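Local coordinates for protein putative endo-1,4-beta-xylanase (PDB 5MSX) that probably hydrolyses O-glycosidic bonds of plant pectin as a calcium-binding family 43 glycoside hydrolase, consistent with an arabinofuranosidase, at residues C[157-160]-C[164-167]; C[166-171]-C[189-194]; C[172-177]-C[233-238]. One frame throughout, in Å; residues are numbered along the deposited sequence.

Overall arrangement
All three contacts involve the four-stranded antiparallel sheet built from strands 156-159, 165-169, 173-177 and 187-190, in their chain order. Interaction 1 is internal to that sheet: it pairs the first two strands by backbone hydrogen bonds and is largely buried. Interactions 2 and 3 have no hydrogen bond between their segments and rest on apolar side chains. In interaction 2 a buried ring of strand 165-169 meets the chain leaving strand 187-190, with exposed residues (Arg171, Val190) at its margin; in interaction 3 a turn between strands 224-230 and 245-247 reaches strand 173-177. Tyr166 and Val167 occur in interactions 1 and 2, while Pro234 of interaction 3 packs on the Tyr166 ring.

Interaction 1 (C[157-160]-C[164-167]); sequences IFVD and QAYV. With EDO (1,2-ethanediol), chain X.
Phe158 and Tyr166 face each other as an antiparallel hydrogen-bonded pair, their backbones joined twice: Phe158 N donates to Tyr166 O at 3.0 Å, and Tyr166 N donates to Phe158 O at 2.8 Å. Two residues on, Asp160 N reaches Gln164 O (2.8 Å) in a nearly straight bond, 177° at the hydrogen. The two aromatic side chains run side by side in the same direction, and Tyr166 CD1 reaches the edge of the Phe158 ring, near its plane, 3.9 Å from CD2. On the other face, Ile157 CD1 lies 3.7 Å from Val167 CG2; the isoleucine's bent chain (chi1 -52°, chi2 -68°) carries its tip toward the partner strand, and such branched residues suit extended backbone. Farther out, one water lies in the plane of the Tyr166 ring, 2.7 Å from Tyr166 OH, and donates to Asp160 OD2. That carboxylate also binds Tyr211 through OD2 and forms a salt bridge with Lys206 through OD1, so its buried charge is probably balanced. Phe204 completes an edge-to-face pair with Phe158, and Pro234 packs against both rings. The whole is a beta hairpin opening a four-stranded antiparallel sheet, consistent with one blade of the five-bladed family 43 beta-propeller.

Interaction 2 (C[166-171]-C[189-194]); sequences YVFWGR and QVISTP. With EDO (1,2-ethanediol), chain Z.
Phe168 meets Ile191 through a single methyl: Ile191 CD1 lies in the plane of the ring at its edge, 3.9 Å from Phe168 CE2 and 4.0 Å from CD2. CG of Phe168 and CG1 of Ile191 both lie beside the backbone N, anti to the carbonyl carbon (chi1 -69° in each), and the two side chains cross at about a right angle. Ile191 has a chi2 of 148°, away from the usual staggered values, and this rotation sets the direction of the delta methyl. A flat hydrocarbon ring and an aliphatic chain suit such a buried apolar meeting. Toward the surface, Val190 CG1 approaches Arg171 O at 4.2 Å, a loose contact between exposed residues. Beyond it, Ser192 turns OG anti to its own N (chi1 176°), where it makes a weak hydrogen bond of 3.3 Å to O1 of an ethanediol, whose O2 donates to Ser192 O at 2.8 Å. The ring of Phe168 stacks on Phe204 and touches Val174, while Ile191 also packs on Tyr213. Strand 173-177 lies between strands 165-169 and 187-190 in the sheet, and the contact reaches across it, with strands 203-207 and 210-217 of the next sheet alongside.

Interaction 3 (C[172-177]-C[233-238]); sequences RHVAKL and SPMGPF
Val174 and Met235 bring their backbones to 7.0 Å between CA atoms, where an extended strand, 173-177, meets a type I beta turn running from Ser233 to Gly236. The turn belongs to the loop between strands 224-230 and 245-247 of another sheet, so the contact joins two sheets that are probably neighbouring blades of the five-bladed beta-propeller of family 43. Met235 CG faces both methyls of Val174, 4.0 Å from CG1 and 4.1 Å from CG2, the side chains meeting at a slant. The methionine side chain is extended about chi2 and bends at chi3 (72°), which brings CE to 4.0 Å from Val174 O. Its sulfur lies 4.3 Å from CG of Lys176, so the aliphatic part of the lysine lines the edge of the contact. A long, unbranched and pliable side chain suits this place, since it also packs on Tyr166 and Gln189 on the strands that flank Val174. Behind it the turn is closed by the backbone bond from Gly236 N to Ser233 O. Gly236, with phi 96° and psi -169°, takes backbone angles that favour glycine, and a cis peptide bond leads into Pro237. The serine hydroxyl finishes the turn: Ser233 OG donates to Gly236 O at 2.8 Å, in the carbonyl plane and on a lone pair.

Interaction 1 (C[157-160]-C[164-167])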
loop_
_atom_site.group_PDB
_atom_site.type_symbol
_atom_site.label_atom_id
_atom_site.label_comp_id
_atom_site.label_asym_id
_atom_site.label_seq_id
_atom_site.Cartn_x
_atom_site.Cartn_y
_atom_site.Cartn_z
ATOM N N ILE C 157 -14.018 -9.016 -2.796
ATOM C CA ILE C 157 -13.366 -7.738 -2.457
ATOM C C ILE C 157 -13.964 -6.570 -3.240
ATOM O O ILE C 157 -14.261 -6.705 -4.431
ATOM C CB ILE C 157 -11.855 -7.839 -2.709
ATOM C CG1 ILE C 157 -11.267 -9.072 -2.001
ATOM C CG2 ILE C 157 -11.097 -6.592 -2.249
ATOM C CD1 ILE C 157 -11.258 -9.033 -0.482
ATOM N N PHE C 158 -14.185 -5.445 -2.565
ATOM C CA PHE C 158 -14.574 -4.208 -3.233
ATOM C C PHE C 158 -13.670 -3.035 -2.803
ATOM O O PHE C 158 -13.428 -2.849 -1.604
ATOM C CB PHE C 158 -16.011 -3.865 -2.917
ATOM C CG PHE C 158 -16.467 -2.565 -3.530
ATOM C CD1 PHE C 158 -16.617 -2.450 -4.921
ATOM C CD2 PHE C 158 -16.731 -1.449 -2.729
ATOM C CE1 PHE C 158 -17.044 -1.255 -5.486
ATOM C CE2 PHE C 158 -17.148 -0.239 -3.293
ATOM C CZ PHE C 158 -17.300 -0.144 -4.673
ATOM N N VAL C 159 -13.188 -2.238 -3.759
ATOM C CA VAL C 159 -12.447 -0.974 -3.417
ATOM C C VAL C 159 -13.268 0.208 -3.917
ATOM O O VAL C 159 -13.534 0.309 -5.108
ATOM C CB VAL C 159 -11.033 -0.930 -4.031
ATOM C CG1 VAL C 159 -10.256 0.295 -3.544
ATOM C CG2 VAL C 159 -10.263 -2.209 -3.696
ATOM N N ASP C 160 -13.689 1.090 -3.019
ATOM C CA ASP C 160 -14.579 2.182 -3.406
ATOM C C ASP C 160 -13.748 3.324 -4.044
ATOM O O ASP C 160 -12.496 3.287 -4.027
ATOM C CB ASP C 160 -15.414 2.650 -2.188
ATOM C CG ASP C 160 -16.767 3.238 -2.559
ATOM O OD1 ASP C 160 -17.063 3.473 -3.759
ATOM O OD2 ASP C 160 -17.570 3.456 -1.614
ATOM N N GLN C 164 -11.341 3.184 -0.013
ATOM C CA GLN C 164 -11.695 2.308 1.086
ATOM C C GLN C 164 -11.990 0.911 0.514
ATOM O O GLN C 164 -12.835 0.755 -0.369
ATOM C CB GLN C 164 -12.919 2.823 1.844
ATOM C CG GLN C 164 -13.352 1.904 2.970
ATOM C CD GLN C 164 -12.318 1.833 4.060
ATOM O OE1 GLN C 164 -12.023 2.848 4.671
ATOM N NE2 GLN C 164 -11.731 0.650 4.286
ATOM N N ALA C 165 -11.270 -0.076 1.020
ATOM C CA ALA C 165 -11.473 -1.469 0.645
ATOM C C ALA C 165 -12.396 -2.180 1.645
ATOM O O ALA C 165 -12.436 -1.830 2.825
ATOM C CB ALA C 165 -10.138 -2.184 0.514
ATOM N N TYR C 166 -13.135 -3.181 1.139
ATOM C CA TYR C 166 -14.102 -3.989 1.889
ATOM C C TYR C 166 -13.971 -5.449 1.494
ATOM O O TYR C 166 -13.698 -5.772 0.332
ATOM C CB TYR C 166 -15.556 -3.562 1.611
ATOM C CG TYR C 166 -15.891 -2.136 1.929
ATOM C CD1 TYR C 166 -15.647 -1.129 1.019
ATOM C CD2 TYR C 166 -16.469 -1.797 3.141
ATOM C CE1 TYR C 166 -15.934 0.199 1.325
ATOM C CE2 TYR C 166 -16.778 -0.489 3.455
ATOM C CZ TYR C 166 -16.502 0.512 2.548
ATOM O OH TYR C 166 -16.835 1.803 2.858
ATOM N N VAL C 167 -14.182 -6.329 2.464
ATOM C CA VAL C 167 -14.255 -7.759 2.216
ATOM C C VAL C 167 -15.675 -8.226 2.561
ATOM O O VAL C 167 -16.186 -7.926 3.627
ATOM C CB VAL C 167 -13.141 -8.559 2.940
ATOM C CG1 VAL C 167 -13.144 -8.362 4.462
ATOM C CG2 VAL C 167 -13.237 -10.031 2.542
HETATM C C1 EDO X . -16.104 1.417 -8.253
HETATM O O1 EDO X . -16.543 0.286 -9.018
HETATM C C2 EDO X . -14.602 1.287 -8.061
HETATM O O2 EDO X . -14.131 2.263 -7.128
HETATM O O HOH W 1 -16.752 3.544 0.851
#

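Interaction 2 (C[166-171]-C[189-194])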
loop_
_atom_site.group_PDB
_atom_site.type_symbol
_atom_site.label_atom_id
_atom_site.label_comp_id
_atom_site.label_asym_id
_atom_site.label_seq_id
_atom_site.Cartn_x
_atom_site.Cartn_y
_atom_site.Cartn_z
ATOM N N TYR C 166 -13.135 -3.181 1.139
ATOM C CA TYR C 166 -14.102 -3.989 1.889
ATOM C C TYR C 166 -13.971 -5.449 1.494
ATOM O O TYR C 166 -13.698 -5.772 0.332
ATOM C CB TYR C 166 -15.556 -3.562 1.611
ATOM C CG TYR C 166 -15.891 -2.136 1.929
ATOM C CD1 TYR C 166 -15.647 -1.129 1.019
ATOM C CD2 TYR C 166 -16.469 -1.797 3.141
ATOM C CE1 TYR C 166 -15.934 0.199 1.325
ATOM C CE2 TYR C 166 -16.778 -0.489 3.455
ATOM C CZ TYR C 166 -16.502 0.512 2.548
ATOM O OH TYR C 166 -16.835 1.803 2.858
ATOM N N VAL C 167 -14.182 -6.329 2.464
ATOM C CA VAL C 167 -14.255 -7.759 2.216
ATOM C C VAL C 167 -15.675 -8.226 2.561
ATOM O O VAL C 167 -16.186 -7.926 3.627
ATOM C CB VAL C 167 -13.141 -8.559 2.940
ATOM C CG1 VAL C 167 -13.144 -8.362 4.462
ATOM C CG2 VAL C 167 -13.237 -10.031 2.542
ATOM N N PHE C 168 -16.317 -8.885 1.601
ATOM C CA PHE C 168 -17.616 -9.527 1.752
ATOM C C PHE C 168 -17.413 -11.042 1.799
ATOM O O PHE C 168 -16.620 -11.568 1.057
ATOM C CB PHE C 168 -18.490 -9.213 0.530
ATOM C CG PHE C 168 -18.930 -7.792 0.436
ATOM C CD1 PHE C 168 -18.142 -6.851 -0.209
ATOM C CD2 PHE C 168 -20.141 -7.391 0.985
ATOM C CE1 PHE C 168 -18.551 -5.529 -0.303
ATOM C CE2 PHE C 168 -20.567 -6.057 0.898
ATOM C CZ PHE C 168 -19.769 -5.137 0.247
ATOM N N TRP C 169 -18.109 -11.746 2.670
ATOM C CA TRP C 169 -17.992 -13.201 2.668
ATOM C C TRP C 169 -19.321 -13.876 2.978
ATOM O O TRP C 169 -20.319 -13.208 3.083
ATOM C CB TRP C 169 -16.792 -13.699 3.526
ATOM C CG TRP C 169 -16.858 -13.549 5.017
ATOM C CD1 TRP C 169 -17.180 -14.544 5.940
ATOM C CD2 TRP C 169 -16.512 -12.382 5.790
ATOM N NE1 TRP C 169 -17.077 -14.039 7.225
ATOM C CE2 TRP C 169 -16.665 -12.725 7.164
ATOM C CE3 TRP C 169 -16.131 -11.078 5.458
ATOM C CZ2 TRP C 169 -16.447 -11.800 8.201
ATOM C CZ3 TRP C 169 -15.905 -10.155 6.490
ATOM C CH2 TRP C 169 -16.062 -10.529 7.853
ATOM N N GLY C 170 -19.340 -15.200 3.033
ATOM C CA GLY C 170 -20.603 -15.940 3.158
ATOM C C GLY C 170 -21.364 -15.615 4.423
ATOM O O GLY C 170 -20.803 -15.055 5.392
ATOM N N ARG C 171 -22.663 -15.904 4.373
ATOM C CA ARG C 171 -23.638 -15.602 5.430
ATOM C C ARG C 171 -23.811 -14.103 5.686
ATOM O O ARG C 171 -24.117 -13.645 6.809
ATOM C CB ARG C 171 -23.342 -16.415 6.701
ATOM C CG ARG C 171 -23.107 -17.900 6.415
ATOM C CD ARG C 171 -23.313 -18.758 7.676
ATOM N NE ARG C 171 -24.746 -18.840 8.044
ATOM C CZ ARG C 171 -25.217 -19.559 9.076
ATOM N NH1 ARG C 171 -24.379 -20.242 9.876
ATOM N NH2 ARG C 171 -26.527 -19.597 9.321
ATOM N N GLN C 189 -20.219 -6.386 10.043
ATOM C CA GLN C 189 -21.665 -6.220 9.967
ATOM C C GLN C 189 -22.308 -7.390 9.236
ATOM O O GLN C 189 -21.668 -8.070 8.421
ATOM C CB GLN C 189 -22.075 -4.931 9.248
ATOM C CG GLN C 189 -21.493 -3.624 9.815
ATOM C CD GLN C 189 -22.168 -3.081 11.061
ATOM O OE1 GLN C 189 -22.927 -3.772 11.738
ATOM N NE2 GLN C 189 -21.879 -1.822 11.373
ATOM N N VAL C 190 -23.588 -7.605 9.520
ATOM C CA VAL C 190 -24.386 -8.597 8.804
ATOM C C VAL C 190 -25.389 -7.830 7.972
ATOM O O VAL C 190 -26.147 -7.045 8.505
ATOM C CB VAL C 190 -25.066 -9.592 9.775
ATOM C CG1 VAL C 190 -25.986 -10.542 9.022
ATOM C CG2 VAL C 190 -24.004 -10.379 10.542
ATOM N N ILE C 191 -25.346 -8.020 6.651
ATOM C CA ILE C 191 -26.235 -7.307 5.743
ATOM C C ILE C 191 -27.633 -7.854 5.913
ATOM O O ILE C 191 -27.835 -9.082 5.960
ATOM C CB ILE C 191 -25.806 -7.457 4.270
ATOM C CG1 ILE C 191 -24.495 -6.703 4.034
ATOM C CG2 ILE C 191 -26.882 -6.930 3.319
ATOM C CD1 ILE C 191 -23.626 -7.356 2.985
ATOM N N SER C 192 -28.585 -6.939 5.972
ATOM C CA SER C 192 -29.996 -7.269 6.061
ATOM C C SER C 192 -30.604 -7.531 4.658
ATOM O O SER C 192 -30.442 -6.720 3.748
ATOM C CB SER C 192 -30.735 -6.113 6.728
ATOM O OG SER C 192 -32.112 -6.383 6.735
ATOM N N THR C 193 -31.283 -8.669 4.495
ATOM C CA THR C 193 -31.941 -9.021 3.235
ATOM C C THR C 193 -33.352 -9.588 3.512
ATOM O O THR C 193 -33.581 -10.153 4.574
ATOM C CB THR C 193 -31.111 -10.081 2.455
ATOM O OG1 THR C 193 -31.078 -11.307 3.188
ATOM C CG2 THR C 193 -29.653 -9.614 2.171
ATOM N N PRO C 194 -34.287 -9.469 2.552
ATOM C CA PRO C 194 -35.620 -10.020 2.813
ATOM C C PRO C 194 -35.713 -11.547 2.729
ATOM O O PRO C 194 -36.645 -12.128 3.275
ATOM C CB PRO C 194 -36.487 -9.363 1.726
ATOM C CG PRO C 194 -35.542 -9.047 0.651
ATOM C CD PRO C 194 -34.282 -8.634 1.343
HETATM C C1 EDO Z . -34.449 -5.073 4.440
HETATM O O1 EDO Z . -34.380 -6.503 4.350
HETATM C C2 EDO Z . -33.707 -4.445 3.265
HETATM O O2 EDO Z . -32.295 -4.700 3.366
#

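Interaction 3 (C[172-177]-C[233-238])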
loop_
_atom_site.group_PDB
_atom_site.type_symbol
_atom_site.label_atom_id
_atom_site.label_comp_id
_atom_site.label_asym_id
_atom_site.label_seq_id
_atom_site.Cartn_x
_atom_site.Cartn_y
_atom_site.Cartn_z
ATOM N N ARG C 172 -23.698 -13.353 4.596
ATOM C CA ARG C 172 -24.026 -11.940 4.564
ATOM C C ARG C 172 -23.068 -11.048 5.387
ATOM O O ARG C 172 -23.434 -9.962 5.822
ATOM C CB ARG C 172 -25.499 -11.716 4.939
ATOM C CG ARG C 172 -26.523 -12.559 4.165
ATOM C CD ARG C 172 -27.917 -12.306 4.725
ATOM N NE ARG C 172 -28.975 -12.988 3.988
ATOM C CZ ARG C 172 -29.210 -14.306 4.021
ATOM N NH1 ARG C 172 -28.452 -15.138 4.745
ATOM N NH2 ARG C 172 -30.211 -14.817 3.284
ATOM N N HIS C 173 -21.831 -11.494 5.529
ATOM C CA HIS C 173 -20.841 -10.760 6.299
ATOM C C HIS C 173 -20.117 -9.726 5.453
ATOM O O HIS C 173 -19.821 -9.973 4.281
ATOM C CB HIS C 173 -19.831 -11.710 6.928
ATOM C CG HIS C 173 -20.384 -12.479 8.091
ATOM N ND1 HIS C 173 -20.695 -13.822 8.021
ATOM C CD2 HIS C 173 -20.702 -12.088 9.346
ATOM C CE1 HIS C 173 -21.158 -14.230 9.193
ATOM N NE2 HIS C 173 -21.182 -13.197 10.011
ATOM N N VAL C 174 -19.812 -8.592 6.083
ATOM C CA VAL C 174 -18.981 -7.546 5.476
ATOM C C VAL C 174 -18.202 -6.739 6.550
ATOM O O VAL C 174 -18.712 -6.456 7.639
ATOM C CB VAL C 174 -19.822 -6.591 4.606
ATOM C CG1 VAL C 174 -20.836 -5.821 5.431
ATOM C CG2 VAL C 174 -18.936 -5.636 3.822
ATOM N N ALA C 175 -16.970 -6.407 6.212
ATOM C CA ALA C 175 -16.107 -5.589 7.057
ATOM C C ALA C 175 -15.160 -4.773 6.177
ATOM O O ALA C 175 -14.808 -5.213 5.069
ATOM C CB ALA C 175 -15.302 -6.487 7.979
ATOM N N LYS C 176 -14.711 -3.617 6.671
ATOM C CA LYS C 176 -13.634 -2.882 6.000
ATOM C C LYS C 176 -12.338 -3.687 5.993
ATOM O O LYS C 176 -12.112 -4.531 6.859
ATOM C CB LYS C 176 -13.385 -1.520 6.640
ATOM C CG LYS C 176 -14.547 -0.564 6.450
ATOM C CD LYS C 176 -14.236 0.813 7.019
ATOM C CE LYS C 176 -15.340 1.764 6.644
ATOM N NZ LYS C 176 -15.221 3.006 7.440
ATOM N N LEU C 177 -11.506 -3.404 5.002
ATOM C CA LEU C 177 -10.202 -3.998 4.848
ATOM C C LEU C 177 -9.190 -2.854 4.898
ATOM O O LEU C 177 -9.395 -1.796 4.285
ATOM C CB LEU C 177 -10.159 -4.711 3.505
ATOM C CG LEU C 177 -9.115 -5.759 3.171
ATOM C CD1 LEU C 177 -9.121 -6.919 4.188
ATOM C CD2 LEU C 177 -9.342 -6.275 1.740
ATOM N N SER C 233 -23.814 3.361 1.106
ATOM C CA SER C 233 -22.453 2.840 1.248
ATOM C C SER C 233 -22.427 1.338 0.985
ATOM O O SER C 233 -23.480 0.694 0.970
ATOM C CB SER C 233 -21.909 3.137 2.670
ATOM O OG SER C 233 -22.411 2.212 3.621
ATOM N N PRO C 234 -21.217 0.764 0.806
ATOM C CA PRO C 234 -21.081 -0.714 0.721
ATOM C C PRO C 234 -21.541 -1.474 1.976
ATOM O O PRO C 234 -21.809 -2.657 1.889
ATOM C CB PRO C 234 -19.587 -0.922 0.477
ATOM C CG PRO C 234 -19.102 0.384 -0.076
ATOM C CD PRO C 234 -19.936 1.447 0.590
ATOM N N MET C 235 -21.644 -0.816 3.133
ATOM C CA MET C 235 -22.206 -1.453 4.314
ATOM C C MET C 235 -23.637 -1.017 4.567
ATOM O O MET C 235 -24.135 -1.209 5.645
ATOM C CB MET C 235 -21.287 -1.229 5.527
ATOM C CG MET C 235 -19.965 -1.921 5.318
ATOM S SD MET C 235 -18.682 -1.576 6.525
ATOM C CE MET C 235 -19.298 -2.461 7.932
ATOM N N GLY C 236 -24.309 -0.441 3.577
ATOM C CA GLY C 236 -25.734 -0.140 3.685
ATOM C C GLY C 236 -26.034 1.279 4.124
ATOM O O GLY C 236 -25.130 2.112 4.134
ATOM N N PRO C 237 -27.284 1.583 4.457
ATOM C CA PRO C 237 -28.423 0.631 4.446
ATOM C C PRO C 237 -28.869 0.198 3.034
ATOM O O PRO C 237 -28.677 0.928 2.070
ATOM C CB PRO C 237 -29.547 1.419 5.148
ATOM C CG PRO C 237 -29.124 2.848 5.046
ATOM C CD PRO C 237 -27.634 2.817 5.174
ATOM N N PHE C 238 -29.438 -0.996 2.944
ATOM C CA PHE C 238 -29.819 -1.594 1.670
ATOM C C PHE C 238 -31.330 -1.597 1.505
ATOM O O PHE C 238 -32.043 -1.530 2.476
ATOM C CB PHE C 238 -29.238 -3.000 1.582
ATOM C CG PHE C 238 -27.753 -3.023 1.387
ATOM C CD1 PHE C 238 -27.212 -2.839 0.130
ATOM C CD2 PHE C 238 -26.890 -3.210 2.467
ATOM C CE1 PHE C 238 -25.835 -2.840 -0.057
ATOM C CE2 PHE C 238 -25.521 -3.207 2.290
ATOM C CZ PHE C 238 -24.989 -3.027 1.021
#